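Local coordinates for protein acyl-coenzyme A oxidase acox-1.1 (Caenorhabditis elegans, PDB 5K3H) that catalyses the FAD-dependent desaturation of acyl-CoAs to (2E)-enoyl-CoAs, with release of hydrogen peroxide, in the first step of peroxisomal beta-oxidation, at residues L299-N311 and L344-G358. Numbering follows the deposited sequence.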
ATOM      1  N   LEU B 299       7.181 -14.580  10.652  1.00 26.44           N
ATOM      2  CA  LEU B 299       7.580 -15.096   9.331  1.00 27.18           C
ATOM      3  C   LEU B 299       6.484 -15.975   8.700  1.00 25.26           C
ATOM      4  O   LEU B 299       6.159 -15.825   7.512  1.00 25.39           O
ATOM      5  CB  LEU B 299       8.896 -15.875   9.437  1.00 29.39           C
ATOM      6  CG  LEU B 299      10.071 -15.474   8.512  1.00 33.46           C
ATOM      7  CD1 LEU B 299      10.063 -16.238   7.181  1.00 32.90           C
ATOM      8  CD2 LEU B 299      10.122 -13.941   8.281  1.00 33.58           C
ATOM      9  N   THR B 300       5.971 -16.932   9.493  1.00 27.92           N
ATOM     10  CA  THR B 300       4.770 -17.684   9.123  1.00 25.78           C
ATOM     11  C   THR B 300       3.539 -16.783   9.053  1.00 21.69           C
ATOM     12  O   THR B 300       2.649 -16.991   8.220  1.00 19.43           O
ATOM     13  CB  THR B 300       4.546 -18.818  10.125  1.00 27.14           C
ATOM     14  OG1 THR B 300       5.381 -19.927   9.775  1.00 31.18           O
ATOM     15  CG2 THR B 300       3.095 -19.263  10.150  1.00 29.33           C
ATOM     16  N   GLY B 301       3.453 -15.796   9.943  1.00 22.33           N
ATOM     17  CA  GLY B 301       2.328 -14.884   9.890  1.00 21.30           C
ATOM     18  C   GLY B 301       2.258 -14.142   8.572  1.00 20.77           C
ATOM     19  O   GLY B 301       1.178 -13.957   8.008  1.00 20.61           O
ATOM     20  N   GLN B 302       3.415 -13.724   8.051  1.00 18.71           N
ATOM     21  CA  GLN B 302       3.452 -13.008   6.780  1.00 18.82           C
ATOM     22  C   GLN B 302       2.997 -13.901   5.627  1.00 17.52           C
ATOM     23  O   GLN B 302       2.264 -13.450   4.739  1.00 16.91           O
ATOM     24  CB  GLN B 302       4.868 -12.486   6.525  1.00 19.42           C
ATOM     25  CG  GLN B 302       5.367 -11.389   7.491  1.00 20.56           C
ATOM     26  CD  GLN B 302       4.647 -10.063   7.311  1.00 23.01           C
ATOM     27  OE1 GLN B 302       4.421  -9.620   6.191  1.00 26.72           O
ATOM     28  NE2 GLN B 302       4.291  -9.421   8.409  1.00 23.69           N
ATOM     29  N   ALA B 303       3.418 -15.166   5.628  1.00 17.59           N
ATOM     30  CA  ALA B 303       3.040 -16.080   4.555  1.00 17.15           C
ATOM     31  C   ALA B 303       1.545 -16.333   4.558  1.00 16.63           C
ATOM     32  O   ALA B 303       0.926 -16.468   3.493  1.00 15.89           O
ATOM     33  CB  ALA B 303       3.802 -17.403   4.703  1.00 17.09           C
ATOM     34  N   ILE B 304       0.955 -16.426   5.754  1.00 16.93           N
ATOM     35  CA  ILE B 304      -0.482 -16.625   5.887  1.00 16.95           C
ATOM     36  C   ILE B 304      -1.238 -15.401   5.394  1.00 17.05           C
ATOM     37  O   ILE B 304      -2.209 -15.521   4.637  1.00 16.74           O
ATOM     38  CB  ILE B 304      -0.818 -17.003   7.349  1.00 17.04           C
ATOM     39  CG1 ILE B 304      -0.432 -18.477   7.580  1.00 17.34           C
ATOM     40  CG2 ILE B 304      -2.288 -16.753   7.690  1.00 17.17           C
ATOM     41  CD1 ILE B 304      -0.527 -18.971   8.959  1.00 17.75           C
ATOM     42  N   MET B 305      -0.784 -14.201   5.774  1.00 16.54           N
ATOM     43  CA  MET B 305      -1.435 -12.991   5.277  1.00 17.60           C
ATOM     44  C   MET B 305      -1.365 -12.917   3.766  1.00 16.80           C
ATOM     45  O   MET B 305      -2.349 -12.575   3.112  1.00 15.98           O
ATOM     46  CB  MET B 305      -0.782 -11.740   5.847  1.00 19.23           C
ATOM     47  CG  MET B 305      -0.631 -11.746   7.332  1.00 20.86           C
ATOM     48  SD  MET B 305      -2.130 -11.211   8.121  1.00 22.15           S
ATOM     49  CE  MET B 305      -1.399  -9.804   8.866  1.00 22.32           C
ATOM     50  N   LEU B 306      -0.180 -13.171   3.196  1.00 16.22           N
ATOM     51  CA  LEU B 306      -0.042 -13.153   1.742  1.00 15.66           C
ATOM     52  C   LEU B 306      -0.969 -14.170   1.128  1.00 14.61           C
ATOM     53  O   LEU B 306      -1.700 -13.864   0.185  1.00 15.45           O
ATOM     54  CB  LEU B 306       1.422 -13.398   1.340  1.00 15.67           C
ATOM     55  CG  LEU B 306       1.879 -13.303  -0.132  1.00 16.12           C
ATOM     56  CD1 LEU B 306       1.425 -12.045  -0.823  1.00 16.08           C
ATOM     57  CD2 LEU B 306       3.393 -13.417  -0.241  1.00 16.33           C
ATOM     58  N   SER B 307      -1.043 -15.348   1.730  1.00 15.78           N
ATOM     59  CA  SER B 307      -1.941 -16.379   1.224  1.00 15.65           C
ATOM     60  C   SER B 307      -3.417 -15.988   1.409  1.00 15.26           C
ATOM     61  O   SER B 307      -4.244 -16.287   0.536  1.00 15.34           O
ATOM     62  CB  SER B 307      -1.615 -17.717   1.895  1.00 16.28           C
ATOM     63  OG  SER B 307      -2.362 -18.784   1.313  1.00 16.42           O
ATOM     64  N   TYR B 308      -3.782 -15.307   2.511  1.00 15.39           N
ATOM     65  CA  TYR B 308      -5.133 -14.744   2.593  1.00 15.78           C
ATOM     66  C   TYR B 308      -5.446 -13.951   1.342  1.00 15.43           C
ATOM     67  O   TYR B 308      -6.477 -14.170   0.693  1.00 15.83           O
ATOM     68  CB  TYR B 308      -5.314 -13.804   3.792  1.00 16.25           C
ATOM     69  CG  TYR B 308      -5.460 -14.413   5.158  1.00 16.77           C
ATOM     70  CD1 TYR B 308      -5.807 -15.749   5.336  1.00 16.86           C
ATOM     71  CD2 TYR B 308      -5.212 -13.639   6.292  1.00 17.20           C
ATOM     72  CE1 TYR B 308      -5.911 -16.288   6.617  1.00 17.72           C
ATOM     73  CE2 TYR B 308      -5.319 -14.170   7.569  1.00 17.34           C
ATOM     74  CZ  TYR B 308      -5.659 -15.492   7.723  1.00 17.74           C
ATOM     75  OH  TYR B 308      -5.757 -16.007   9.004  1.00 18.30           O
ATOM     76  N   ALA B 309      -4.566 -12.995   1.006  1.00 15.29           N
ATOM     77  CA  ALA B 309      -4.841 -12.089  -0.104  1.00 15.14           C
ATOM     78  C   ALA B 309      -4.898 -12.829  -1.435  1.00 14.90           C
ATOM     79  O   ALA B 309      -5.752 -12.533  -2.279  1.00 14.49           O
ATOM     80  CB  ALA B 309      -3.791 -10.982  -0.139  1.00 15.27           C
ATOM     81  N   LEU B 310      -4.035 -13.832  -1.625  1.00 15.16           N
ATOM     82  CA  LEU B 310      -4.017 -14.524  -2.910  1.00 15.00           C
ATOM     83  C   LEU B 310      -5.209 -15.458  -3.066  1.00 14.67           C
ATOM     84  O   LEU B 310      -5.765 -15.578  -4.167  1.00 14.34           O
ATOM     85  CB  LEU B 310      -2.699 -15.282  -3.069  1.00 15.23           C
ATOM     86  CG  LEU B 310      -1.485 -14.354  -3.222  1.00 15.53           C
ATOM     87  CD1 LEU B 310      -0.210 -15.132  -2.919  1.00 15.65           C
ATOM     88  CD2 LEU B 310      -1.451 -13.767  -4.604  1.00 15.44           C
ATOM     89  N   ASN B 311      -5.642 -16.111  -1.977  1.00 15.13           N
ATOM     90  CA  ASN B 311      -6.905 -16.844  -2.023  1.00 15.02           C
ATOM     91  C   ASN B 311      -8.028 -15.929  -2.517  1.00 15.34           C
ATOM     92  O   ASN B 311      -8.828 -16.303  -3.384  1.00 15.86           O
ATOM     93  CB  ASN B 311      -7.239 -17.393  -0.640  1.00 14.82           C
ATOM     94  CG  ASN B 311      -6.639 -18.781  -0.386  1.00 14.59           C
ATOM     95  OD1 ASN B 311      -7.252 -19.794  -0.698  1.00 14.58           O
ATOM     96  ND2 ASN B 311      -5.433 -18.822   0.198  1.00 14.53           N
ATOM     97  N   LEU B 344      -0.232 -12.484  -9.886  1.00 17.12           N
ATOM     98  CA  LEU B 344      -0.695 -13.354  -8.813  1.00 15.96           C
ATOM     99  C   LEU B 344       0.239 -14.527  -8.561  1.00 15.46           C
ATOM    100  O   LEU B 344       0.651 -14.743  -7.412  1.00 15.38           O
ATOM    101  CB  LEU B 344      -2.110 -13.898  -9.140  1.00 15.94           C
ATOM    102  CG  LEU B 344      -3.367 -13.005  -9.196  1.00 16.17           C
ATOM    103  CD1 LEU B 344      -4.503 -13.840  -9.682  1.00 16.20           C
ATOM    104  CD2 LEU B 344      -3.726 -12.354  -7.840  1.00 16.59           C
ATOM    105  N   PHE B 345       0.568 -15.320  -9.599  1.00 15.97           N
ATOM    106  CA  PHE B 345       1.207 -16.621  -9.390  1.00 15.53           C
ATOM    107  C   PHE B 345       2.613 -16.494  -8.807  1.00 15.29           C
ATOM    108  O   PHE B 345       3.010 -17.349  -8.006  1.00 14.66           O
ATOM    109  CB  PHE B 345       1.266 -17.449 -10.676  1.00 15.34           C
ATOM    110  CG  PHE B 345      -0.082 -17.782 -11.268  1.00 15.30           C
ATOM    111  CD1 PHE B 345      -1.255 -17.582 -10.549  1.00 15.43           C
ATOM    112  CD2 PHE B 345      -0.177 -18.216 -12.596  1.00 15.31           C
ATOM    113  CE1 PHE B 345      -2.487 -17.851 -11.123  1.00 15.23           C
ATOM    114  CE2 PHE B 345      -1.387 -18.484 -13.166  1.00 15.30           C
ATOM    115  CZ  PHE B 345      -2.550 -18.304 -12.435  1.00 15.17           C
ATOM    116  N   PRO B 346       3.418 -15.491  -9.174  1.00 15.97           N
ATOM    117  CA  PRO B 346       4.725 -15.379  -8.526  1.00 16.29           C
ATOM    118  C   PRO B 346       4.634 -15.161  -7.028  1.00 16.57           C
ATOM    119  O   PRO B 346       5.596 -15.465  -6.316  1.00 16.73           O
ATOM    120  CB  PRO B 346       5.377 -14.189  -9.249  1.00 16.19           C
ATOM    121  CG  PRO B 346       4.728 -14.140 -10.592  1.00 16.29           C
ATOM    122  CD  PRO B 346       3.299 -14.516 -10.286  1.00 16.24           C
ATOM    123  N   PHE B 347       3.522 -14.629  -6.530  1.00 15.15           N
ATOM    124  CA  PHE B 347       3.332 -14.394  -5.107  1.00 15.96           C
ATOM    125  C   PHE B 347       2.737 -15.596  -4.399  1.00 15.61           C
ATOM    126  O   PHE B 347       2.903 -15.730  -3.180  1.00 15.31           O
ATOM    127  CB  PHE B 347       2.456 -13.163  -4.914  1.00 17.17           C
ATOM    128  CG  PHE B 347       3.061 -11.931  -5.519  1.00 18.69           C
ATOM    129  CD1 PHE B 347       4.135 -11.301  -4.915  1.00 20.25           C
ATOM    130  CD2 PHE B 347       2.602 -11.442  -6.739  1.00 20.45           C
ATOM    131  CE1 PHE B 347       4.710 -10.196  -5.497  1.00 21.18           C
ATOM    132  CE2 PHE B 347       3.185 -10.316  -7.326  1.00 20.92           C
ATOM    133  CZ  PHE B 347       4.231  -9.701  -6.704  1.00 20.80           C
ATOM    134  N   ILE B 348       2.069 -16.483  -5.131  1.00 15.69           N
ATOM    135  CA  ILE B 348       1.785 -17.787  -4.550  1.00 15.48           C
ATOM    136  C   ILE B 348       3.095 -18.478  -4.224  1.00 15.59           C
ATOM    137  O   ILE B 348       3.288 -18.986  -3.110  1.00 16.22           O
ATOM    138  CB  ILE B 348       0.923 -18.640  -5.497  1.00 15.14           C
ATOM    139  CG1 ILE B 348      -0.350 -17.870  -5.873  1.00 14.84           C
ATOM    140  CG2 ILE B 348       0.636 -19.992  -4.820  1.00 14.70           C
ATOM    141  CD1 ILE B 348      -1.282 -18.571  -6.891  1.00 14.97           C
ATOM    142  N   ALA B 349       4.047 -18.417  -5.163  1.00 16.64           N
ATOM    143  CA  ALA B 349       5.366 -19.006  -4.955  1.00 17.01           C
ATOM    144  C   ALA B 349       6.033 -18.424  -3.725  1.00 17.17           C
ATOM    145  O   ALA B 349       6.546 -19.169  -2.890  1.00 17.52           O
ATOM    146  CB  ALA B 349       6.248 -18.784  -6.193  1.00 17.01           C
ATOM    147  N   ARG B 350       6.017 -17.092  -3.584  1.00 15.84           N
ATOM    148  CA  ARG B 350       6.626 -16.444  -2.418  1.00 16.42           C
ATOM    149  C   ARG B 350       5.969 -16.886  -1.115  1.00 16.07           C
ATOM    150  O   ARG B 350       6.642 -16.943  -0.080  1.00 16.77           O
ATOM    151  CB  ARG B 350       6.549 -14.914  -2.523  1.00 17.24           C
ATOM    152  CG  ARG B 350       7.448 -14.289  -3.528  1.00 18.26           C
ATOM    153  CD  ARG B 350       7.357 -12.748  -3.560  1.00 19.65           C
ATOM    154  NE  ARG B 350       8.387 -12.248  -4.463  1.00 21.59           N
ATOM    155  CZ  ARG B 350       8.651 -10.971  -4.745  1.00 22.80           C
ATOM    156  NH1 ARG B 350       7.953  -9.976  -4.197  1.00 22.40           N
ATOM    157  NH2 ARG B 350       9.633 -10.701  -5.606  1.00 23.09           N
ATOM    158  N   ALA B 351       4.645 -17.098  -1.102  1.00 16.18           N
ATOM    159  CA  ALA B 351       3.995 -17.496   0.157  1.00 15.70           C
ATOM    160  C   ALA B 351       4.502 -18.857   0.636  1.00 15.50           C
ATOM    161  O   ALA B 351       4.882 -19.007   1.802  1.00 15.77           O
ATOM    162  CB  ALA B 351       2.469 -17.514   0.014  1.00 15.56           C
ATOM    163  N   TYR B 352       4.566 -19.841  -0.269  1.00 16.37           N
ATOM    164  CA  TYR B 352       5.186 -21.126   0.042  1.00 16.00           C
ATOM    165  C   TYR B 352       6.660 -20.946   0.375  1.00 16.36           C
ATOM    166  O   TYR B 352       7.175 -21.563   1.318  1.00 16.58           O
ATOM    167  CB  TYR B 352       5.029 -22.099  -1.135  1.00 15.58           C
ATOM    168  CG  TYR B 352       3.689 -22.826  -1.183  1.00 15.33           C
ATOM    169  CD1 TYR B 352       2.573 -22.227  -1.772  1.00 15.15           C
ATOM    170  CD2 TYR B 352       3.543 -24.108  -0.658  1.00 15.05           C
ATOM    171  CE1 TYR B 352       1.351 -22.880  -1.822  1.00 14.87           C
ATOM    172  CE2 TYR B 352       2.345 -24.758  -0.716  1.00 14.90           C
ATOM    173  CZ  TYR B 352       1.236 -24.146  -1.294  1.00 14.90           C
ATOM    174  OH  TYR B 352       0.010 -24.791  -1.350  1.00 15.06           O
ATOM    175  N   ALA B 353       7.361 -20.098  -0.379  1.00 16.19           N
ATOM    176  CA  ALA B 353       8.779 -19.886  -0.106  1.00 16.62           C
ATOM    177  C   ALA B 353       8.996 -19.337   1.295  1.00 16.85           C
ATOM    178  O   ALA B 353       9.932 -19.749   1.985  1.00 17.69           O
ATOM    179  CB  ALA B 353       9.393 -18.944  -1.147  1.00 16.67           C
ATOM    180  N   PHE B 354       8.145 -18.410   1.737  1.00 17.51           N
ATOM    181  CA  PHE B 354       8.300 -17.857   3.080  1.00 18.01           C
ATOM    182  C   PHE B 354       7.979 -18.899   4.141  1.00 18.82           C
ATOM    183  O   PHE B 354       8.677 -18.995   5.148  1.00 18.63           O
ATOM    184  CB  PHE B 354       7.393 -16.641   3.263  1.00 17.91           C
ATOM    185  CG  PHE B 354       7.700 -15.494   2.344  1.00 17.99           C
ATOM    186  CD1 PHE B 354       8.928 -15.393   1.699  1.00 18.05           C
ATOM    187  CD2 PHE B 354       6.731 -14.534   2.078  1.00 18.32           C
ATOM    188  CE1 PHE B 354       9.188 -14.332   0.829  1.00 18.32           C
ATOM    189  CE2 PHE B 354       6.994 -13.483   1.220  1.00 18.89           C
ATOM    190  CZ  PHE B 354       8.224 -13.376   0.605  1.00 18.72           C
ATOM    191  N   GLN B 355       6.924 -19.691   3.931  1.00 18.62           N
ATOM    192  CA  GLN B 355       6.559 -20.726   4.893  1.00 19.00           C
ATOM    193  C   GLN B 355       7.687 -21.731   5.058  1.00 18.09           C
ATOM    194  O   GLN B 355       7.983 -22.174   6.166  1.00 18.45           O
ATOM    195  CB  GLN B 355       5.266 -21.420   4.431  1.00 20.11           C
ATOM    196  CG  GLN B 355       4.721 -22.491   5.389  1.00 20.99           C
ATOM    197  CD  GLN B 355       4.018 -21.884   6.627  1.00 22.30           C
ATOM    198  OE1 GLN B 355       4.119 -20.674   6.891  1.00 24.12           O
ATOM    199  NE2 GLN B 355       3.296 -22.725   7.378  1.00 22.72           N
ATOM    200  N   PHE B 356       8.335 -22.100   3.960  1.00 20.29           N
ATOM    201  CA  PHE B 356       9.431 -23.058   4.036  1.00 19.62           C
ATOM    202  C   PHE B 356      10.684 -22.442   4.650  1.00 20.40           C
ATOM    203  O   PHE B 356      11.423 -23.144   5.349  1.00 22.44           O
ATOM    204  CB  PHE B 356       9.700 -23.635   2.646  1.00 18.86           C
ATOM    205  CG  PHE B 356       8.537 -24.404   2.088  1.00 18.56           C
ATOM    206  CD1 PHE B 356       7.632 -25.033   2.947  1.00 18.57           C
ATOM    207  CD2 PHE B 356       8.335 -24.499   0.717  1.00 18.47           C
ATOM    208  CE1 PHE B 356       6.528 -25.737   2.444  1.00 18.97           C
ATOM    209  CE2 PHE B 356       7.256 -25.203   0.208  1.00 18.65           C
ATOM    210  CZ  PHE B 356       6.348 -25.832   1.067  1.00 18.79           C
ATOM    211  N   ALA B 357      10.945 -21.152   4.409  1.00 21.59           N
ATOM    212  CA  ALA B 357      12.080 -20.482   5.052  1.00 22.07           C
ATOM    213  C   ALA B 357      11.870 -20.343   6.560  1.00 23.05           C
ATOM    214  O   ALA B 357      12.790 -20.574   7.351  1.00 22.49           O
ATOM    215  CB  ALA B 357      12.300 -19.109   4.426  1.00 21.78           C
ATOM    216  N   GLY B 358      10.666 -19.962   6.979  1.00 24.72           N
ATOM    217  CA  GLY B 358      10.370 -19.964   8.394  1.00 26.50           C
ATOM    218  C   GLY B 358      10.606 -21.320   9.030  1.00 27.41           C
ATOM    219  O   GLY B 358      11.118 -21.411  10.152  1.00 28.30           O
TER
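Ala303 and Ala351 mark the place where helix 300-311 and helix 344-358 come closest, their CA atoms 4.7 Å apart. The two run antiparallel at 162°, with axes 8.3 Å from each other; methyl side chains on both helices permit this approach, and Ala303 CB rests 3.5 Å from Ala351 O and also touches Phe354 CB. One turn on, Leu306 acts as a knob in the hole formed by Phe347, Arg350, Ala351 and Phe354, which its branched end fills. With its CG anti to the backbone N (chi1 -174°), it brings CD2 to 3.9 Å from Phe354 CE2, meeting the ring obliquely. Leu310, where the backbones stand farther apart than at the alanines, forks over the turn at the kink: CD1 packs against Phe347 CB (3.9 Å) and Ile348 CG1, CD2 against Leu344 CD2. At the other end Leu299 brings CD1 to 3.7 Å from Phe354 O, beside Gly358 N. Thr300 suits its place doubly: CG2 packs against Gln355 OE1, and OG1 donates to that oxygen at 3.2 Å from above the carbonyl plane, while Gln355 NE2 bonds to Ile34 O. A valine in place of this threonine has no hydroxyl and would probably leave Gln355 OE1 without this donor. In the C-alpha1 helical domain the pair borders both nucleotide sites, the Phe347 and Leu344 side chains each about 4 Å from those of ATP-binding Gln404 and FAD-binding Gln340, respectively. Helix 382-408 covers Phe354 and supplies Glu400, which with Glu574 pairs with Arg350; helix 590-616 closes over Leu310 and Ile348 through Leu615, and helix 520-553 lies against Ala353.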